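Local structure of ketol-acid reductoisomerase (uncultured archaeon GZfos26G2, 4XDY) at residues 100-105 with 125-130; 156-161 with 187-192. The protein catalyses the magnesium-dependent alkyl migration and NADH-dependent reduction that turn (S)-2-acetolactate into (R)-2,3-dihydroxy-isovalerate, a step of branched-chain amino-acid biosynthesis. All coordinates share one frame; numbering follows the deposited sequence. Where two conformers were deposited one is given.

Interaction 1. Residues 100-105 with 125-130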
ATOM      1  N   PRO A 100      35.749 -21.687   5.573  1.00 33.63           N
ATOM      2  CA  PRO A 100      37.063 -21.968   6.266  1.00 32.35           C
ATOM      3  C   PRO A 100      37.345 -21.197   7.504  1.00 31.99           C
ATOM      4  O   PRO A 100      38.251 -21.574   8.253  1.00 33.22           O
ATOM      5  CB  PRO A 100      38.093 -21.598   5.190  1.00 34.36           C
ATOM      6  CG  PRO A 100      37.347 -21.825   3.868  1.00 32.80           C
ATOM      7  CD  PRO A 100      35.973 -21.191   4.203  1.00 31.12           C
ATOM      8  N   GLN A 101      36.616 -20.121   7.754  0.70 30.19           N
ATOM      9  CA  GLN A 101      36.766 -19.330   8.956  0.70 30.78           C
ATOM     10  C   GLN A 101      35.783 -19.736  10.059  0.70 33.88           C
ATOM     11  O   GLN A 101      35.763 -19.128  11.138  0.70 34.12           O
ATOM     12  CB  GLN A 101      36.613 -17.838   8.647  0.70 35.47           C
ATOM     13  CG  GLN A 101      37.346 -17.398   7.365  0.70 38.96           C
ATOM     14  CD  GLN A 101      38.770 -17.901   7.357  0.70 38.12           C
ATOM     15  OE1 GLN A 101      39.155 -18.839   6.606  0.70 35.73           O
ATOM     16  NE2 GLN A 101      39.545 -17.347   8.273  0.70 43.17           N
ATOM     17  N   LEU A 102      34.933 -20.723   9.787  1.00 31.57           N
ATOM     18  CA  LEU A 102      33.900 -21.079  10.791  1.00 36.18           C
ATOM     19  C   LEU A 102      34.679 -21.803  11.905  1.00 38.43           C
ATOM     20  O   LEU A 102      35.678 -22.481  11.652  1.00 40.28           O
ATOM     21  CB  LEU A 102      32.802 -21.936  10.208  1.00 39.64           C
ATOM     22  CG  LEU A 102      31.773 -21.135   9.377  1.00 38.96           C
ATOM     23  CD1 LEU A 102      30.526 -21.959   9.031  1.00 42.31           C
ATOM     24  CD2 LEU A 102      31.296 -19.807  10.000  1.00 43.24           C
ATOM     25  N   LYS A 103      34.342 -21.539  13.130  1.00 35.11           N
ATOM     26  CA  LYS A 103      34.930 -22.301  14.223  1.00 33.64           C
ATOM     27  C   LYS A 103      33.725 -22.800  14.994  1.00 30.65           C
ATOM     28  O   LYS A 103      32.713 -22.091  15.086  1.00 28.02           O
ATOM     29  CB  LYS A 103      35.760 -21.374  15.112  1.00 36.70           C
ATOM     30  CG  LYS A 103      37.034 -20.904  14.444  1.00 45.62           C
ATOM     31  CD  LYS A 103      38.170 -21.840  14.742  1.00 60.25           C
ATOM     32  CE  LYS A 103      38.743 -21.559  16.135  1.00 67.79           C
ATOM     33  NZ  LYS A 103      40.222 -21.446  16.057  1.00 74.66           N
ATOM     34  N   ALA A 104      33.918 -23.906  15.684  1.00 30.91           N
ATOM     35  CA  ALA A 104      32.885 -24.381  16.647  1.00 28.65           C
ATOM     36  C   ALA A 104      32.313 -23.335  17.474  1.00 27.87           C
ATOM     37  O   ALA A 104      33.006 -22.523  18.057  1.00 28.25           O
ATOM     38  CB  ALA A 104      33.449 -25.502  17.547  1.00 30.73           C
ATOM     39  N   GLY A 105      30.994 -23.393  17.594  1.00 28.76           N
ATOM     40  CA  GLY A 105      30.221 -22.474  18.399  1.00 29.74           C
ATOM     41  C   GLY A 105      29.989 -21.079  17.938  1.00 30.19           C
ATOM     42  O   GLY A 105      29.303 -20.310  18.640  1.00 29.92           O
ATOM     43  N   GLU A 125      28.406 -29.352  11.498  1.00 27.02           N
ATOM     44  CA  GLU A 125      27.607 -29.814  12.617  1.00 28.28           C
ATOM     45  C   GLU A 125      27.851 -28.987  13.888  1.00 28.12           C
ATOM     46  O   GLU A 125      26.953 -28.842  14.717  1.00 27.42           O
ATOM     47  CB  GLU A 125      27.723 -31.325  12.791  1.00 33.04           C
ATOM     48  CG  GLU A 125      29.120 -31.804  13.209  1.00 38.05           C
ATOM     49  CD  GLU A 125      29.367 -31.673  14.735  1.00 45.00           C
ATOM     50  OE1 GLU A 125      30.563 -31.649  15.136  1.00 42.64           O
ATOM     51  OE2 GLU A 125      28.370 -31.555  15.488  1.00 36.52           O
ATOM     52  N   ASP A 126      29.019 -28.375  14.031  1.00 26.61           N
ATOM     53  CA  ASP A 126      29.382 -27.765  15.317  1.00 25.76           C
ATOM     54  C   ASP A 126      29.185 -26.294  15.387  1.00 25.86           C
ATOM     55  O   ASP A 126      29.709 -25.631  16.267  1.00 24.40           O
ATOM     56  CB  ASP A 126      30.834 -28.190  15.700  1.00 28.59           C
ATOM     57  CG  ASP A 126      31.871 -27.723  14.682  1.00 33.10           C
ATOM     58  OD1 ASP A 126      31.528 -27.052  13.677  1.00 30.05           O
ATOM     59  OD2 ASP A 126      33.050 -27.988  14.913  1.00 34.13           O
ATOM     60  N   VAL A 127      28.419 -25.716  14.449  1.00 24.02           N
ATOM     61  CA  VAL A 127      28.025 -24.305  14.537  1.00 22.13           C
ATOM     62  C   VAL A 127      26.533 -24.159  14.715  1.00 20.60           C
ATOM     63  O   VAL A 127      25.768 -24.980  14.251  1.00 25.17           O
ATOM     64  CB  VAL A 127      28.498 -23.436  13.263  1.00 24.83           C
ATOM     65  CG1 VAL A 127      30.005 -23.559  13.090  1.00 26.18           C
ATOM     66  CG2 VAL A 127      27.754 -23.884  12.034  1.00 31.58           C
ATOM     67  N   ASP A 128      26.128 -23.116  15.391  1.00 21.69           N
ATOM     68  CA  ASP A 128      24.722 -22.871  15.523  1.00 19.93           C
ATOM     69  C   ASP A 128      24.267 -22.364  14.102  1.00 21.93           C
ATOM     70  O   ASP A 128      25.050 -21.661  13.401  1.00 21.60           O
ATOM     71  CB  ASP A 128      24.446 -21.836  16.515  1.00 21.01           C
ATOM     72  CG  ASP A 128      24.703 -22.276  18.033  1.00 23.62           C
ATOM     73  OD1 ASP A 128      24.625 -23.457  18.306  1.00 23.69           O
ATOM     74  OD2 ASP A 128      24.822 -21.334  18.840  1.00 24.61           O
ATOM     75  N   VAL A 129      23.003 -22.616  13.794  1.00 22.25           N
ATOM     76  CA  VAL A 129      22.417 -22.152  12.504  1.00 19.27           C
ATOM     77  C   VAL A 129      21.047 -21.557  12.801  1.00 19.03           C
ATOM     78  O   VAL A 129      20.122 -22.274  13.292  1.00 20.99           O
ATOM     79  CB  VAL A 129      22.335 -23.258  11.453  1.00 21.93           C
ATOM     80  CG1 VAL A 129      21.719 -22.729  10.102  1.00 23.21           C
ATOM     81  CG2 VAL A 129      23.667 -23.850  11.179  1.00 23.88           C
ATOM     82  N   ILE A 130      20.948 -20.255  12.589  1.00 18.50           N
ATOM     83  CA  ILE A 130      19.814 -19.480  12.970  1.00 19.88           C
ATOM     84  C   ILE A 130      19.308 -18.614  11.816  1.00 19.72           C
ATOM     85  O   ILE A 130      20.052 -18.336  10.873  1.00 19.47           O
ATOM     86  CB  ILE A 130      20.073 -18.635  14.213  1.00 20.73           C
ATOM     87  CG1 ILE A 130      21.261 -17.744  13.990  1.00 22.33           C
ATOM     88  CG2 ILE A 130      20.322 -19.603  15.396  1.00 21.23           C
ATOM     89  CD1 ILE A 130      21.392 -16.705  15.040  1.00 23.16           C
TER
HETATM   90  O   HOH W   1      26.582 -19.259  19.036  1.00 29.10           O

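Interaction 2. Residues 156-161 with 187-192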
ATOM      1  N   ALA A 156      13.937 -18.718  13.397  1.00 21.35           N
ATOM      2  CA  ALA A 156      14.104 -20.131  13.306  1.00 20.81           C
ATOM      3  C   ALA A 156      15.510 -20.580  13.774  1.00 21.41           C
ATOM      4  O   ALA A 156      16.465 -19.828  13.675  1.00 21.34           O
ATOM      5  CB  ALA A 156      13.883 -20.646  11.928  1.00 20.42           C
ATOM      6  N   VAL A 157      15.579 -21.827  14.228  1.00 22.95           N
ATOM      7  CA  VAL A 157      16.829 -22.467  14.632  1.00 21.63           C
ATOM      8  C   VAL A 157      16.936 -23.808  14.001  1.00 21.95           C
ATOM      9  O   VAL A 157      16.091 -24.687  14.192  1.00 25.23           O
ATOM     10  CB  VAL A 157      16.935 -22.595  16.193  1.00 23.01           C
ATOM     11  CG1 VAL A 157      18.266 -23.263  16.521  1.00 22.53           C
ATOM     12  CG2 VAL A 157      16.815 -21.264  16.846  1.00 26.84           C
ATOM     13  N   LYS A 158      17.992 -24.015  13.238  1.00 20.55           N
ATOM     14  CA  LYS A 158      18.169 -25.268  12.523  1.00 21.46           C
ATOM     15  C   LYS A 158      19.168 -26.152  13.320  1.00 23.79           C
ATOM     16  O   LYS A 158      19.021 -27.342  13.287  1.00 23.36           O
ATOM     17  CB  LYS A 158      18.804 -24.993  11.173  1.00 23.93           C
ATOM     18  CG  LYS A 158      19.183 -26.231  10.332  1.00 26.53           C
ATOM     19  CD  LYS A 158      17.866 -26.857   9.899  1.00 33.76           C
ATOM     20  CE  LYS A 158      17.920 -27.961   8.877  1.00 40.76           C
ATOM     21  NZ  LYS A 158      16.453 -28.109   8.570  1.00 39.14           N
ATOM     22  N   GLN A 159      20.185 -25.519  13.930  1.00 25.46           N
ATOM     23  CA  GLN A 159      21.241 -26.259  14.720  1.00 23.65           C
ATOM     24  C   GLN A 159      21.556 -25.446  15.986  1.00 21.96           C
ATOM     25  O   GLN A 159      21.681 -24.217  15.958  1.00 21.59           O
ATOM     26  CB  GLN A 159      22.552 -26.420  13.942  1.00 24.24           C
ATOM     27  CG  GLN A 159      22.439 -27.217  12.679  1.00 26.12           C
ATOM     28  CD  GLN A 159      23.710 -27.560  11.989  1.00 25.56           C
ATOM     29  OE1 GLN A 159      23.632 -28.197  10.955  1.00 32.13           O
ATOM     30  NE2 GLN A 159      24.837 -27.019  12.413  1.00 24.48           N
ATOM     31  N   ASN A 160      21.741 -26.166  17.105  1.00 22.12           N
ATOM     32  CA  ASN A 160      21.918 -25.502  18.409  1.00 23.13           C
ATOM     33  C   ASN A 160      23.024 -26.249  19.241  1.00 24.63           C
ATOM     34  O   ASN A 160      22.827 -26.517  20.478  1.00 23.69           O
ATOM     35  CB  ASN A 160      20.600 -25.551  19.158  1.00 25.56           C
ATOM     36  CG  ASN A 160      20.666 -24.882  20.499  1.00 28.05           C
ATOM     37  OD1 ASN A 160      21.405 -23.920  20.725  1.00 29.12           O
ATOM     38  ND2 ASN A 160      19.875 -25.422  21.422  1.00 31.70           N
ATOM     39  N   PRO A 161      24.176 -26.493  18.628  1.00 22.44           N
ATOM     40  CA  PRO A 161      25.207 -27.191  19.437  1.00 24.03           C
ATOM     41  C   PRO A 161      25.794 -26.395  20.615  1.00 27.27           C
ATOM     42  O   PRO A 161      26.366 -27.026  21.540  1.00 25.41           O
ATOM     43  CB  PRO A 161      26.281 -27.543  18.406  1.00 26.97           C
ATOM     44  CG  PRO A 161      26.130 -26.493  17.345  1.00 25.04           C
ATOM     45  CD  PRO A 161      24.638 -26.377  17.239  1.00 23.04           C
ATOM     46  N   THR A 187      10.105 -22.758  11.622  1.00 19.18           N
ATOM     47  CA  THR A 187      11.228 -23.497  11.101  1.00 20.65           C
ATOM     48  C   THR A 187      11.819 -22.765   9.880  1.00 22.31           C
ATOM     49  O   THR A 187      11.166 -21.875   9.288  1.00 18.86           O
ATOM     50  CB  THR A 187      10.865 -24.916  10.608  1.00 22.94           C
ATOM     51  OG1 THR A 187       9.927 -24.851   9.515  1.00 23.48           O
ATOM     52  CG2 THR A 187      10.231 -25.768  11.762  1.00 24.02           C
ATOM     53  N   PHE A 188      13.016 -23.159   9.485  1.00 21.38           N
ATOM     54  CA  PHE A 188      13.676 -22.582   8.313  1.00 19.88           C
ATOM     55  C   PHE A 188      12.772 -22.844   7.049  1.00 22.55           C
ATOM     56  O   PHE A 188      12.622 -21.952   6.209  1.00 21.00           O
ATOM     57  CB  PHE A 188      14.987 -23.249   8.092  1.00 21.27           C
ATOM     58  CG  PHE A 188      16.156 -22.430   8.550  1.00 21.27           C
ATOM     59  CD1 PHE A 188      16.466 -22.339   9.895  1.00 23.62           C
ATOM     60  CD2 PHE A 188      16.960 -21.700   7.630  1.00 20.49           C
ATOM     61  CE1 PHE A 188      17.591 -21.606  10.314  1.00 22.01           C
ATOM     62  CE2 PHE A 188      18.083 -21.017   8.037  1.00 20.20           C
ATOM     63  CZ  PHE A 188      18.365 -20.937   9.412  1.00 21.97           C
ATOM     64  N   GLU A 189      12.143 -24.010   7.010  0.70 22.28           N
ATOM     65  CA  GLU A 189      11.374 -24.440   5.849  0.70 23.78           C
ATOM     66  C   GLU A 189      10.082 -23.612   5.817  0.70 22.33           C
ATOM     67  O   GLU A 189       9.615 -23.198   4.761  0.70 20.89           O
ATOM     68  CB  GLU A 189      11.166 -25.962   5.893  0.70 23.76           C
ATOM     69  CG  GLU A 189      12.484 -26.784   5.749  0.70 26.36           C
ATOM     70  CD  GLU A 189      13.476 -26.789   6.976  0.70 29.08           C
ATOM     71  OE1 GLU A 189      12.956 -26.572   8.153  0.70 18.89           O
ATOM     72  OE2 GLU A 189      14.795 -26.907   6.721  0.70 28.73           O
ATOM     73  N   GLN A 190       9.459 -23.401   6.952  1.00 19.23           N
ATOM     74  CA  GLN A 190       8.265 -22.591   6.972  1.00 21.19           C
ATOM     75  C   GLN A 190       8.446 -21.182   6.485  1.00 21.25           C
ATOM     76  O   GLN A 190       7.629 -20.694   5.730  1.00 19.34           O
ATOM     77  CB  GLN A 190       7.588 -22.512   8.332  1.00 24.06           C
ATOM     78  CG  GLN A 190       6.944 -23.775   8.859  1.00 33.04           C
ATOM     79  CD  GLN A 190       6.420 -23.431  10.242  1.00 41.51           C
ATOM     80  OE1 GLN A 190       7.186 -23.420  11.195  1.00 34.88           O
ATOM     81  NE2 GLN A 190       5.165 -22.991  10.312  1.00 44.21           N
ATOM     82  N   GLU A 191       9.457 -20.509   6.997  1.00 20.26           N
ATOM     83  CA  GLU A 191       9.805 -19.177   6.515  1.00 20.30           C
ATOM     84  C   GLU A 191      10.039 -19.160   5.034  1.00 18.85           C
ATOM     85  O   GLU A 191       9.480 -18.309   4.343  1.00 20.67           O
ATOM     86  CB  GLU A 191      11.026 -18.596   7.192  1.00 21.15           C
ATOM     87  CG  GLU A 191      11.164 -17.093   6.917  1.00 21.59           C
ATOM     88  CD  GLU A 191      11.898 -16.700   5.608  1.00 20.79           C
ATOM     89  OE1 GLU A 191      12.611 -17.536   5.036  1.00 21.65           O
ATOM     90  OE2 GLU A 191      11.680 -15.538   5.253  1.00 22.78           O
ATOM     91  N   THR A 192      10.768 -20.153   4.522  1.00 19.05           N
ATOM     92  CA  THR A 192      11.179 -20.127   3.163  1.00 18.76           C
ATOM     93  C   THR A 192       9.941 -20.161   2.284  1.00 19.37           C
ATOM     94  O   THR A 192       9.779 -19.395   1.327  1.00 17.69           O
ATOM     95  CB  THR A 192      12.062 -21.327   2.832  1.00 19.85           C
ATOM     96  OG1 THR A 192      13.270 -21.277   3.647  1.00 19.52           O
ATOM     97  CG2 THR A 192      12.425 -21.287   1.372  1.00 20.35           C
TER
HETATM   98  O   HOH W   2      14.464 -24.844  11.441  1.00 23.57           O

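Interaction 1. Residues 100-105 with 125-130
Gly105 and Asp126 carry the direct polar link between the two segments: Gly105 N donates to Asp126 O at 2.9 Å, nearly straight at 173° and in the plane of the carbonyl. Just before it in the chain, Ala104 adds a CA-H...O contact to the same oxygen, with Ala104 CA 3.4 Å from Asp126 O, so one carbonyl receives both approaches. A water makes a second polar connection, donating to Gly105 O and to Asp128 OD2, the latter at 2.7 Å. Gly105 has a positive phi of 74°, a backbone shape that favours glycine.

Apolar and van der Waals contacts are sparse. Asp126 CG lies between its own backbone N and carbonyl carbon (chi1 61°), and the carboxylate rests against the methyl of Ala104, Asp126 OD2 3.6 Å from Ala104 CB. Val127 reaches over with CG1 alone, 3.7 Å from Lys103 O and 4.3 Å from Leu102 CB.

This is surface packing in the Rossmann domain. It joins the loop between helix 90-98 and strand 107-110 to the lead-in of strand 128-134, just where those two parallel strands begin to pair, Asp128 bonding through its backbone to Lys106 and Leu108.

Interaction 2. Residues 156-161 with 187-192
Ala156 and Thr187 bring the two backbones closest, their CA atoms 4.9 Å apart, where strand 153-157 of the Rossmann sheet meets the start of helix 188-203 of the C-terminal knotted domain. Lys158 and Gln159 together face Val129 in a classic beta bulge, and the chain turns a corner at Lys158. The helix opens with a capping box: Gln190 N donates to Thr187 OG1, the N-cap side chain, and Thr187 N returns a bond to Gln190 OE1. A water accepts from Phe188 N and donates weakly to Val157 O, bridging the backbones.

Among the side chains, Phe188, in the first turn of the helix, lays its ring against the strand. Its CD1 lies 3.7 Å from Ala156 CB and its CE1 3.7 Å from Lys158 CB, both methyl and methylene approaching obliquely, while Val157 C comes to the ring edge. The ring also meets Met131 and Ile116. An alanine in place of Phe188 would probably leave a gap beside Lys158 CB, Met131 and Ile116, while Ala156 CB would keep its helix-backbone neighbours. The Phe188 side chain lies about 8 Å from that of His112, the predicted active-site residue, whose ND1 is hydrogen-bonded to Glu191 of the same helical turn; Glu191 also forms a salt bridge with Lys135.

Lys158 makes a salt bridge with one conformer of Glu189: with CG anti to the backbone N (chi1 175°), its chain bends at chi2 and crosses Glu189 at about a right angle. Lys158 NZ meets Glu189 OE2 at 2.8 Å on its syn side, 30° out of the carboxylate plane.

Strand 128-134 connects the two contacts: its start, with the residues leading into it, is one partner of interaction 1, and it pairs antiparallel with strand 153-157 of interaction 2. They touch directly, with probable hydrogen bonds from Lys158 N to Val129 O and from Gln159 NE2 to Val127 O, although their centres lie about 15 Å apart. Interaction 1 is a surface contact within the Rossmann domain, built chiefly on backbone and water bonds with little apolar packing. Interaction 2 is partly buried and spans the two domains, combining a buried aromatic ring with a salt bridge, made by one conformer of Glu189, nearer the surface. It is also the nearer of the two to the centre of the chain.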